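Side-chain contacts in nigritoxine (Vibrio nigripulchritudo, PDB 5M41), which is a bacterial toxin that acts on crustaceans and insects, and whose structure was described as a new fold: residues 129-134 with 161-166; 133-138 with 182-187; 555-560 with 694-699; 578-583 with 687-692. All coordinates share one frame; numbering follows the deposited sequence.

Contact 1. Residues 129-134 with 161-166; sequences QNFTSW and LGYFNQ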
# COMPACT_ATOMS: atom_id res chain seq x y z
N GLN A 129 -21.67 6.01 -38.99
CA GLN A 129 -20.74 5.12 -38.26
C GLN A 129 -21.33 3.74 -37.98
O GLN A 129 -20.60 2.81 -37.70
CB GLN A 129 -20.48 5.68 -36.86
CG GLN A 129 -19.25 6.52 -36.69
CD GLN A 129 -19.25 7.21 -35.34
OE1 GLN A 129 -20.05 6.91 -34.43
NE2 GLN A 129 -18.36 8.18 -35.20
N ASN A 130 -22.65 3.66 -37.97
CA ASN A 130 -23.34 2.42 -37.64
C ASN A 130 -23.35 1.40 -38.77
O ASN A 130 -23.86 0.27 -38.60
CB ASN A 130 -24.75 2.72 -37.16
CG ASN A 130 -24.79 3.30 -35.75
OD1 ASN A 130 -23.93 3.00 -34.94
ND2 ASN A 130 -25.80 4.11 -35.45
N PHE A 131 -22.78 1.79 -39.92
CA PHE A 131 -22.70 0.94 -41.08
C PHE A 131 -21.27 0.48 -41.32
O PHE A 131 -20.33 1.21 -41.05
CB PHE A 131 -23.27 1.68 -42.31
CG PHE A 131 -24.74 2.03 -42.16
CD1 PHE A 131 -25.74 1.11 -42.48
CD2 PHE A 131 -25.12 3.29 -41.67
CE1 PHE A 131 -27.09 1.44 -42.33
CE2 PHE A 131 -26.46 3.61 -41.50
CZ PHE A 131 -27.45 2.68 -41.83
N THR A 132 -21.10 -0.75 -41.81
CA THR A 132 -19.77 -1.25 -42.16
C THR A 132 -19.19 -0.48 -43.34
O THR A 132 -19.92 0.28 -44.01
CB THR A 132 -19.83 -2.75 -42.52
OG1 THR A 132 -20.59 -2.91 -43.74
CG2 THR A 132 -20.46 -3.61 -41.35
N SER A 133 -17.89 -0.66 -43.61
CA SER A 133 -17.28 -0.10 -44.84
C SER A 133 -18.04 -0.50 -46.08
O SER A 133 -18.35 0.35 -46.94
CB SER A 133 -15.85 -0.57 -45.00
OG SER A 133 -15.11 -0.14 -43.90
N TRP A 134 -18.37 -1.79 -46.17
CA TRP A 134 -19.18 -2.31 -47.28
C TRP A 134 -20.52 -1.63 -47.42
O TRP A 134 -20.94 -1.30 -48.53
CB TRP A 134 -19.37 -3.81 -47.09
CG TRP A 134 -20.22 -4.46 -48.16
CD1 TRP A 134 -21.53 -4.90 -48.04
CD2 TRP A 134 -19.84 -4.74 -49.54
NE1 TRP A 134 -21.97 -5.44 -49.22
CE2 TRP A 134 -21.00 -5.38 -50.16
CE3 TRP A 134 -18.69 -4.54 -50.29
CZ2 TRP A 134 -21.00 -5.78 -51.48
CZ3 TRP A 134 -18.70 -4.95 -51.64
CH2 TRP A 134 -19.83 -5.56 -52.21
N LEU A 161 -29.93 8.99 -45.01
CA LEU A 161 -30.77 7.79 -44.86
C LEU A 161 -32.01 7.67 -45.77
O LEU A 161 -32.86 6.78 -45.57
CB LEU A 161 -31.19 7.61 -43.39
CG LEU A 161 -30.14 7.26 -42.33
CD1 LEU A 161 -30.86 7.04 -41.01
CD2 LEU A 161 -29.32 6.02 -42.69
N GLY A 162 -32.11 8.54 -46.79
CA GLY A 162 -33.22 8.49 -47.75
C GLY A 162 -33.49 7.10 -48.30
O GLY A 162 -34.65 6.73 -48.51
N TYR A 163 -32.43 6.32 -48.48
CA TYR A 163 -32.58 4.96 -49.03
C TYR A 163 -33.40 3.99 -48.16
O TYR A 163 -33.88 2.97 -48.65
CB TYR A 163 -31.22 4.35 -49.41
CG TYR A 163 -30.35 3.94 -48.25
CD1 TYR A 163 -30.24 2.60 -47.87
CD2 TYR A 163 -29.60 4.89 -47.54
CE1 TYR A 163 -29.43 2.21 -46.81
CE2 TYR A 163 -28.78 4.51 -46.48
CZ TYR A 163 -28.70 3.17 -46.13
OH TYR A 163 -27.88 2.79 -45.09
N PHE A 164 -33.59 4.33 -46.89
CA PHE A 164 -34.43 3.52 -46.00
C PHE A 164 -35.88 3.47 -46.52
O PHE A 164 -36.64 2.57 -46.19
CB PHE A 164 -34.38 4.08 -44.56
CG PHE A 164 -33.26 3.53 -43.70
CD1 PHE A 164 -31.98 3.30 -44.22
CD2 PHE A 164 -33.49 3.27 -42.34
CE1 PHE A 164 -30.96 2.79 -43.41
CE2 PHE A 164 -32.47 2.78 -41.52
CZ PHE A 164 -31.20 2.54 -42.06
N ASN A 165 -36.26 4.44 -47.36
CA ASN A 165 -37.61 4.46 -47.93
C ASN A 165 -37.90 3.38 -48.96
O ASN A 165 -39.05 3.06 -49.21
CB ASN A 165 -37.91 5.84 -48.51
CG ASN A 165 -38.06 6.87 -47.44
OD1 ASN A 165 -38.90 6.73 -46.56
ND2 ASN A 165 -37.24 7.91 -47.49
N GLN A 166 -36.84 2.83 -49.55
CA GLN A 166 -37.00 1.78 -50.56
C GLN A 166 -36.89 0.38 -49.97
O GLN A 166 -37.24 -0.61 -50.62
CB GLN A 166 -35.99 1.98 -51.68
CG GLN A 166 -36.13 3.32 -52.38
CD GLN A 166 -34.79 3.98 -52.63
OE1 GLN A 166 -33.76 3.30 -52.80
NE2 GLN A 166 -34.77 5.32 -52.63

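Contact 2. Residues 133-138 with 182-187; sequences SWEKRD and VERLDY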
# COMPACT_ATOMS: atom_id res chain seq x y z
N SER A 133 -17.89 -0.66 -43.61
CA SER A 133 -17.28 -0.10 -44.84
C SER A 133 -18.04 -0.50 -46.08
O SER A 133 -18.35 0.35 -46.94
CB SER A 133 -15.85 -0.57 -45.00
OG SER A 133 -15.11 -0.14 -43.90
N TRP A 134 -18.37 -1.79 -46.17
CA TRP A 134 -19.18 -2.31 -47.28
C TRP A 134 -20.52 -1.63 -47.42
O TRP A 134 -20.94 -1.30 -48.53
CB TRP A 134 -19.37 -3.81 -47.09
CG TRP A 134 -20.22 -4.46 -48.16
CD1 TRP A 134 -21.53 -4.90 -48.04
CD2 TRP A 134 -19.84 -4.74 -49.54
NE1 TRP A 134 -21.97 -5.44 -49.22
CE2 TRP A 134 -21.00 -5.38 -50.16
CE3 TRP A 134 -18.69 -4.54 -50.29
CZ2 TRP A 134 -21.00 -5.78 -51.48
CZ3 TRP A 134 -18.70 -4.95 -51.64
CH2 TRP A 134 -19.83 -5.56 -52.21
N GLU A 135 -21.20 -1.40 -46.29
CA GLU A 135 -22.55 -0.83 -46.30
C GLU A 135 -22.64 0.67 -46.49
O GLU A 135 -23.71 1.17 -46.86
CB GLU A 135 -23.30 -1.16 -45.00
CG GLU A 135 -23.57 -2.64 -44.74
CD GLU A 135 -23.77 -2.97 -43.26
OE1 GLU A 135 -23.47 -2.12 -42.39
OE2 GLU A 135 -24.23 -4.09 -42.98
N LYS A 136 -21.55 1.39 -46.17
CA LYS A 136 -21.59 2.85 -46.02
C LYS A 136 -21.96 3.56 -47.33
O LYS A 136 -22.55 4.64 -47.32
CB LYS A 136 -20.24 3.38 -45.54
CG LYS A 136 -20.15 3.66 -44.05
CD LYS A 136 -18.72 4.07 -43.74
CE LYS A 136 -18.54 4.51 -42.30
NZ LYS A 136 -18.60 3.36 -41.36
N ARG A 137 -21.59 2.92 -48.44
CA ARG A 137 -21.86 3.44 -49.78
C ARG A 137 -23.38 3.59 -50.09
O ARG A 137 -23.76 4.43 -50.89
CB ARG A 137 -21.10 2.57 -50.82
CG ARG A 137 -21.27 2.93 -52.29
CD ARG A 137 -20.81 4.35 -52.63
NE ARG A 137 -21.20 4.73 -54.00
CZ ARG A 137 -22.42 5.15 -54.36
NH1 ARG A 137 -23.40 5.27 -53.47
NH2 ARG A 137 -22.66 5.45 -55.63
N ASP A 138 -24.23 2.78 -49.45
CA ASP A 138 -25.68 2.78 -49.71
C ASP A 138 -26.30 4.19 -49.64
O ASP A 138 -27.17 4.53 -50.45
CB ASP A 138 -26.43 1.85 -48.75
CG ASP A 138 -26.14 0.37 -48.99
OD1 ASP A 138 -26.55 -0.46 -48.15
OD2 ASP A 138 -25.52 0.01 -50.01
N VAL A 182 -26.85 -7.08 -30.11
CA VAL A 182 -25.56 -7.70 -29.74
C VAL A 182 -24.98 -8.44 -30.94
O VAL A 182 -23.79 -8.28 -31.27
CB VAL A 182 -25.72 -8.67 -28.55
CG1 VAL A 182 -24.50 -9.60 -28.38
CG2 VAL A 182 -25.96 -7.85 -27.27
N GLU A 183 -25.83 -9.22 -31.63
CA GLU A 183 -25.32 -10.00 -32.77
C GLU A 183 -24.93 -9.06 -33.91
O GLU A 183 -23.99 -9.34 -34.62
CB GLU A 183 -26.35 -11.06 -33.23
CG GLU A 183 -26.45 -12.24 -32.24
CD GLU A 183 -27.78 -12.99 -32.28
OE1 GLU A 183 -28.83 -12.45 -32.69
OE2 GLU A 183 -27.80 -14.15 -31.82
N ARG A 184 -25.66 -7.96 -34.09
CA ARG A 184 -25.29 -6.97 -35.11
C ARG A 184 -23.93 -6.32 -34.84
O ARG A 184 -23.11 -6.18 -35.74
CB ARG A 184 -26.42 -5.92 -35.29
CG ARG A 184 -26.00 -4.67 -36.08
CD ARG A 184 -25.62 -4.97 -37.53
NE ARG A 184 -24.85 -3.85 -38.05
CZ ARG A 184 -24.54 -3.67 -39.32
NH1 ARG A 184 -24.91 -4.55 -40.25
NH2 ARG A 184 -23.82 -2.61 -39.66
N LEU A 185 -23.67 -5.94 -33.59
CA LEU A 185 -22.39 -5.34 -33.24
C LEU A 185 -21.25 -6.36 -33.46
O LEU A 185 -20.20 -6.02 -34.01
CB LEU A 185 -22.44 -4.81 -31.78
CG LEU A 185 -21.14 -4.26 -31.18
CD1 LEU A 185 -20.65 -3.11 -32.07
CD2 LEU A 185 -21.30 -3.82 -29.72
N ASP A 186 -21.44 -7.60 -33.04
CA ASP A 186 -20.43 -8.64 -33.29
C ASP A 186 -20.11 -8.75 -34.79
O ASP A 186 -18.96 -8.80 -35.19
CB ASP A 186 -20.88 -10.01 -32.78
CG ASP A 186 -20.82 -10.14 -31.26
OD1 ASP A 186 -20.12 -9.36 -30.58
OD2 ASP A 186 -21.51 -11.04 -30.75
N TYR A 187 -21.15 -8.81 -35.62
CA TYR A 187 -20.96 -8.85 -37.06
C TYR A 187 -20.22 -7.63 -37.58
O TYR A 187 -19.33 -7.74 -38.41
CB TYR A 187 -22.31 -8.97 -37.76
CG TYR A 187 -22.26 -8.78 -39.26
CD1 TYR A 187 -21.71 -9.77 -40.09
CD2 TYR A 187 -22.79 -7.64 -39.86
CE1 TYR A 187 -21.68 -9.60 -41.48
CE2 TYR A 187 -22.77 -7.46 -41.25
CZ TYR A 187 -22.23 -8.46 -42.06
OH TYR A 187 -22.21 -8.27 -43.43
O HOH W 1 -23.24 -6.20 -44.42

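Contact 3. Residues 555-560 with 694-699; sequences QHKDDF and IVESMR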
# COMPACT_ATOMS: atom_id res chain seq x y z
N GLN A 555 20.29 4.42 11.52
CA GLN A 555 21.36 4.69 10.56
C GLN A 555 22.71 4.22 11.12
O GLN A 555 23.52 3.66 10.40
CB GLN A 555 21.39 6.18 10.25
CG GLN A 555 22.17 6.58 9.00
CD GLN A 555 22.18 8.08 8.81
OE1 GLN A 555 23.16 8.74 9.16
NE2 GLN A 555 21.08 8.63 8.31
N HIS A 556 22.93 4.41 12.42
CA HIS A 556 24.16 3.95 13.09
C HIS A 556 23.94 2.82 14.06
O HIS A 556 24.58 2.73 15.14
CB HIS A 556 24.85 5.14 13.72
CG HIS A 556 25.35 6.11 12.69
ND1 HIS A 556 26.54 5.96 12.09
CD2 HIS A 556 24.73 7.20 12.09
CE1 HIS A 556 26.70 6.94 11.17
NE2 HIS A 556 25.59 7.70 11.17
N LYS A 557 23.06 1.90 13.65
CA LYS A 557 22.58 0.82 14.54
C LYS A 557 23.66 -0.14 15.03
O LYS A 557 23.49 -0.76 16.07
CB LYS A 557 21.44 0.01 13.88
CG LYS A 557 21.83 -0.67 12.58
CD LYS A 557 20.71 -1.63 12.18
CE LYS A 557 21.11 -2.48 11.00
NZ LYS A 557 20.01 -3.46 10.71
N ASP A 558 24.77 -0.24 14.29
CA ASP A 558 25.86 -1.16 14.63
C ASP A 558 26.92 -0.63 15.60
O ASP A 558 27.74 -1.40 16.09
CB ASP A 558 26.57 -1.63 13.34
CG ASP A 558 25.61 -2.27 12.35
OD1 ASP A 558 24.85 -3.17 12.76
OD2 ASP A 558 25.64 -1.88 11.16
N ASP A 559 26.93 0.67 15.87
CA ASP A 559 27.99 1.26 16.71
C ASP A 559 27.68 1.19 18.19
O ASP A 559 26.52 1.34 18.60
CB ASP A 559 28.26 2.72 16.34
CG ASP A 559 28.52 2.93 14.84
OD1 ASP A 559 29.34 2.21 14.24
OD2 ASP A 559 27.90 3.85 14.27
N PHE A 560 28.73 1.01 18.99
CA PHE A 560 28.63 0.90 20.44
C PHE A 560 29.24 2.12 21.10
O PHE A 560 30.13 2.77 20.54
CB PHE A 560 29.36 -0.35 20.95
CG PHE A 560 28.69 -1.65 20.59
CD1 PHE A 560 27.97 -2.36 21.56
CD2 PHE A 560 28.80 -2.18 19.30
CE1 PHE A 560 27.36 -3.57 21.25
CE2 PHE A 560 28.20 -3.39 18.98
CZ PHE A 560 27.46 -4.08 19.95
N ILE A 694 15.62 -6.62 17.25
CA ILE A 694 15.79 -7.11 18.63
C ILE A 694 16.86 -8.20 18.66
O ILE A 694 17.77 -8.20 19.51
CB ILE A 694 14.46 -7.65 19.18
CG1 ILE A 694 13.52 -6.50 19.57
CG2 ILE A 694 14.68 -8.63 20.34
CD1 ILE A 694 12.14 -6.97 19.96
N VAL A 695 16.74 -9.13 17.72
CA VAL A 695 17.59 -10.29 17.62
C VAL A 695 19.00 -9.87 17.17
O VAL A 695 20.01 -10.24 17.79
CB VAL A 695 16.93 -11.32 16.66
CG1 VAL A 695 17.92 -12.39 16.21
CG2 VAL A 695 15.75 -11.99 17.37
N GLU A 696 19.05 -9.08 16.11
CA GLU A 696 20.33 -8.58 15.59
C GLU A 696 21.08 -7.78 16.66
O GLU A 696 22.29 -7.93 16.77
CB GLU A 696 20.11 -7.75 14.33
CG GLU A 696 21.37 -7.11 13.75
CD GLU A 696 21.08 -6.32 12.47
OE1 GLU A 696 20.13 -5.50 12.48
OE2 GLU A 696 21.80 -6.52 11.46
N SER A 697 20.37 -6.97 17.46
CA SER A 697 20.99 -6.27 18.62
C SER A 697 21.65 -7.26 19.54
O SER A 697 22.77 -7.06 19.99
CB SER A 697 19.95 -5.52 19.45
OG SER A 697 19.55 -4.33 18.81
N MET A 698 20.93 -8.34 19.85
CA MET A 698 21.45 -9.34 20.77
C MET A 698 22.72 -10.02 20.25
O MET A 698 23.70 -10.15 20.98
CB MET A 698 20.37 -10.34 21.11
CG MET A 698 19.26 -9.65 21.89
SD MET A 698 17.94 -10.81 22.22
CE MET A 698 16.84 -9.77 23.16
N ARG A 699 22.68 -10.40 18.98
CA ARG A 699 23.81 -11.04 18.31
C ARG A 699 25.03 -10.11 18.18
O ARG A 699 26.16 -10.52 18.46
CB ARG A 699 23.38 -11.56 16.93
CG ARG A 699 22.54 -12.83 17.00
CD ARG A 699 21.99 -13.23 15.63
NE ARG A 699 21.16 -14.43 15.74
CZ ARG A 699 20.27 -14.83 14.83
NH1 ARG A 699 20.07 -14.11 13.73
NH2 ARG A 699 19.58 -15.96 15.01

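Contact 4. Residues 578-583 with 687-692; sequences NPYSFV and DEFALN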
# COMPACT_ATOMS: atom_id res chain seq x y z
N ASN A 578 21.35 0.52 18.16
CA ASN A 578 20.07 -0.02 17.63
C ASN A 578 18.90 0.28 18.56
O ASN A 578 18.94 -0.08 19.74
CB ASN A 578 20.15 -1.53 17.45
CG ASN A 578 19.02 -2.08 16.58
OD1 ASN A 578 17.82 -1.80 16.80
ND2 ASN A 578 19.39 -2.84 15.55
N PRO A 579 17.85 0.96 18.05
CA PRO A 579 16.82 1.37 18.99
C PRO A 579 15.96 0.21 19.53
O PRO A 579 15.22 0.41 20.46
CB PRO A 579 15.96 2.36 18.17
CG PRO A 579 16.18 1.97 16.76
CD PRO A 579 17.55 1.36 16.66
N TYR A 580 16.11 -0.98 18.96
CA TYR A 580 15.41 -2.18 19.44
C TYR A 580 16.28 -3.06 20.33
O TYR A 580 15.97 -4.23 20.54
CB TYR A 580 14.93 -3.00 18.23
CG TYR A 580 13.88 -2.30 17.40
CD1 TYR A 580 12.53 -2.40 17.70
CD2 TYR A 580 14.25 -1.54 16.29
CE1 TYR A 580 11.56 -1.76 16.93
CE2 TYR A 580 13.30 -0.91 15.50
CZ TYR A 580 11.97 -1.01 15.83
OH TYR A 580 11.07 -0.37 15.03
N SER A 581 17.40 -2.52 20.80
CA SER A 581 18.31 -3.26 21.67
C SER A 581 17.82 -3.26 23.11
O SER A 581 17.55 -2.19 23.68
CB SER A 581 19.69 -2.63 21.65
OG SER A 581 20.51 -3.25 22.63
N PHE A 582 17.76 -4.46 23.71
CA PHE A 582 17.39 -4.65 25.12
C PHE A 582 18.50 -5.34 25.90
O PHE A 582 18.27 -5.91 26.99
CB PHE A 582 16.06 -5.42 25.25
CG PHE A 582 14.89 -4.67 24.68
CD1 PHE A 582 14.22 -3.72 25.45
CD2 PHE A 582 14.50 -4.86 23.36
CE1 PHE A 582 13.17 -2.98 24.91
CE2 PHE A 582 13.45 -4.12 22.80
CZ PHE A 582 12.79 -3.18 23.59
N VAL A 583 19.71 -5.26 25.33
CA VAL A 583 20.91 -5.84 25.93
C VAL A 583 22.08 -4.86 25.89
O VAL A 583 22.05 -3.87 25.16
CB VAL A 583 21.35 -7.16 25.22
CG1 VAL A 583 20.29 -8.25 25.38
CG2 VAL A 583 21.67 -6.91 23.75
N ASP A 687 5.42 -7.65 13.29
CA ASP A 687 6.40 -6.60 13.03
C ASP A 687 7.80 -7.22 12.90
O ASP A 687 8.59 -7.24 13.86
CB ASP A 687 6.33 -5.54 14.12
CG ASP A 687 7.18 -4.31 13.84
OD1 ASP A 687 8.03 -4.29 12.92
OD2 ASP A 687 7.00 -3.32 14.59
N GLU A 688 8.10 -7.73 11.71
CA GLU A 688 9.37 -8.39 11.44
C GLU A 688 10.56 -7.45 11.59
O GLU A 688 11.65 -7.87 12.00
CB GLU A 688 9.37 -8.94 10.01
CG GLU A 688 8.71 -10.29 9.87
CD GLU A 688 8.77 -10.79 8.43
OE1 GLU A 688 8.18 -10.14 7.53
OE2 GLU A 688 9.42 -11.84 8.21
N PHE A 689 10.36 -6.19 11.23
CA PHE A 689 11.42 -5.19 11.34
C PHE A 689 11.86 -5.04 12.80
O PHE A 689 13.06 -5.06 13.10
CB PHE A 689 10.96 -3.85 10.74
CG PHE A 689 12.02 -2.77 10.74
CD1 PHE A 689 13.00 -2.74 9.75
CD2 PHE A 689 12.02 -1.77 11.73
CE1 PHE A 689 13.96 -1.72 9.73
CE2 PHE A 689 12.98 -0.77 11.72
CZ PHE A 689 13.95 -0.74 10.71
N ALA A 690 10.89 -4.91 13.71
CA ALA A 690 11.19 -4.80 15.12
C ALA A 690 11.86 -6.04 15.63
O ALA A 690 12.92 -5.95 16.24
CB ALA A 690 9.93 -4.51 15.93
N LEU A 691 11.25 -7.20 15.37
CA LEU A 691 11.79 -8.48 15.87
C LEU A 691 13.21 -8.82 15.37
O LEU A 691 14.04 -9.26 16.17
CB LEU A 691 10.83 -9.65 15.55
CG LEU A 691 11.07 -10.96 16.29
CD1 LEU A 691 11.08 -10.76 17.80
CD2 LEU A 691 10.00 -11.96 15.91
N ASN A 692 13.46 -8.65 14.07
CA ASN A 692 14.82 -8.83 13.50
C ASN A 692 15.87 -7.92 14.19
O ASN A 692 16.98 -8.37 14.50
CB ASN A 692 14.83 -8.55 11.99
CG ASN A 692 14.09 -9.61 11.19
OD1 ASN A 692 13.74 -10.68 11.70
ND2 ASN A 692 13.82 -9.32 9.91
O HOH W 2 8.49 -1.07 15.47

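Contact 1. Residues 129-134 with 161-166
Phe131 reaches across to Leu161, Tyr163 and Phe164, plugging its ring into an aromatic-aliphatic cluster on a short 3-10 segment, residues 162-165, that precedes strand 170-173, an outer strand of a five-stranded antiparallel sheet. With chi1 at -63°, CG of Phe131 lies anti to the carbonyl carbon, and the side chain heads straight for the other segment. From CB the chain leads to the ring, where Phe131 CD1 is 3.8 Å from Tyr163 OH, and the same hydroxyl sits over one face of the phenylalanine, 3.2 Å from Phe131 CE1. Further round the ring, Phe131 CE2 meets the methyl CD2 of Leu161 at 3.9 Å, an oblique approach from a leucine that crosses the ring's direction. At the far end, Phe131 CZ is shared by all three partners. Ala83 also packs on this ring, while Tyr81 meets the ring of Phe164.

Within the 3-10 turn, Phe164 CD1 lies over a face of the Tyr163 ring, toward its rim, so neighbouring residues present their aromatic groups together. Backbone bonds such as Phe164 N to Leu161 O hold that turn. Phe131 and Phe164 come from opposite directions and meet edge against edge, CZ to CZ, at 3.8 Å.

Contact 2. Residues 133-138 with 182-187
Glu135 and Arg184 form a bidentate, end-on salt bridge. Arg184 NH2 donates to Glu135 OE1 at 2.8 Å, and Arg184 NH1 donates to Glu135 OE2 at 2.9 Å. Both bonds are nearly straight, the second at 179°, and each carboxylate oxygen uses its syn lone pair. The two flat groups lie nearly coplanar, their planes 11° apart, so the paired bonds hold the carboxylate and guanidinium in one sheet of atoms. Arg184 gets there by a bend at chi2 (64°), which turns its chain out from the helix toward the glutamate.

Helix 177-191 is thus joined to the weakly bonded helix 133-136, whose N-cap residue is Thr132. Each charged group has a further hydrogen bond: Glu135 OE1 also accepts from Thr132 N, and Arg184 NE donates to Thr84 OG1.

Water-mediated contact adds Tyr187, one helical turn beyond Arg184. Water 1 donates to Glu135 OE2 at 2.7 Å and lies near the plane of the tyrosine ring; its separation from Tyr187 OH, 2.5 Å, is short for a hydrogen bond.

The direct approach of Tyr187 is looser. Its ring edge faces the carboxylate, with Tyr187 CE2 4.1 Å from Glu135 OE2.

Contact 3. Residues 555-560 with 694-699
Lys557 and Glu696 cross at about a right angle, and their charged ends meet in a single salt bridge at the protein surface. Both chains are extended beyond CG, yet they leave their backbones differently. Lys557 starts with CG between the backbone N and the carbonyl carbon (chi1 60°), then runs straight out to its ammonium group; Glu696 leaves the helix with CG opposite the backbone N (chi1 177°).

Where they cross, Lys557 NZ donates to Glu696 OE1 at 2.7 Å. The ammonium comes to the syn side of that oxygen but sits 19° out of the carboxylate plane. Lys557 NZ is 3.6 Å from Glu696 OE2, so the grip is one-sided, on OE1. The aliphatic part of the lysine follows the same oxygen, with Lys557 CE 3.5 Å from Glu696 OE1. Asp558 adds a second acid close by: its OD1 stands 4.7 Å from Glu696 OE2, and the lysine charge probably eases the proximity of these like charges.

Lys557 occupies the second position of a type I beta turn from His556 to Asp559, closed by Asp559 N donating to His556 O. A weak bond from His556 ND1 to Asp559 OD2 also spans it.

This turn follows helix 546-555 and leads into strand 560-562, an outermost strand of a six-stranded antiparallel sheet. The salt bridge ties it to the middle of helix 688-704. Asn693 of that helix also touches Lys557, while Val695 and Met698 pack against helix 667-676.

Contact 4. Residues 578-583 with 687-692
The aromatic ring of Tyr580 lies against the backbone of a helix: the CA of Ala690 stands over one ring face in a CH-pi contact, 3.9 Å from the centroid of the Tyr580 ring and 24° off its normal. The tyrosine belongs to a type I beta turn, Asn578 to Ser581, in the loop joining strands 571-576 and 583-589 of a six-stranded antiparallel sheet; the alanine lies in the first turn of helix 688-704. Packing is tight here, with the methyl CB of Ala690 3.3 Å from Tyr580 CE1.

Phe689 meets the same tyrosine from another direction. The two side chains cross at about a right angle and their ring planes stand at 85°, but the approach is oblique, with Tyr580 CE2 and Phe689 CE2 3.8 Å apart. Tyr580 OH, in turn, comes to the edge of the phenylalanine ring. CG of Phe689 lies opposite its backbone N (chi1 -176°), which brings the end of the side chain near Tyr580. Leu629 and Phe550 bring helices 625-632 and 546-555 against Tyr580 as well.

Both backbones are braced locally. Asn578 OD1 accepts from Tyr580 N in an Asx turn, and Asp687, the N-cap residue, takes the amide of Ala690 on OD1 from above its carboxylate plane. The other oxygen, OD2, forms a salt bridge with Lys613. Asp687 OD2 also accepts from water 2 at 2.8 Å, and that water accepts from Tyr580 OH at 2.7 Å.

Overall arrangement
From the N terminus, the first two contacts start from one stretch around helix 133-136. Contact 1 closes the shorter loop, back from the 3-10 segment before strand 170-173; contact 2 closes a longer one on helix 177-191, whose C-terminal end adjoins the magnesium site of Val189, Glu192 and Asp195. Their centres lie about 9 Å apart. The chain then crosses to the opposite side of its centre, about 69 to 79 Å away between contact centres. There contact 3 opens before strand 560-562 and contact 4 before strand 583-589; contact 4 closes first, so it nests within contact 3. Both fasten loops next to strands of the six-stranded sheet to helix 688-704.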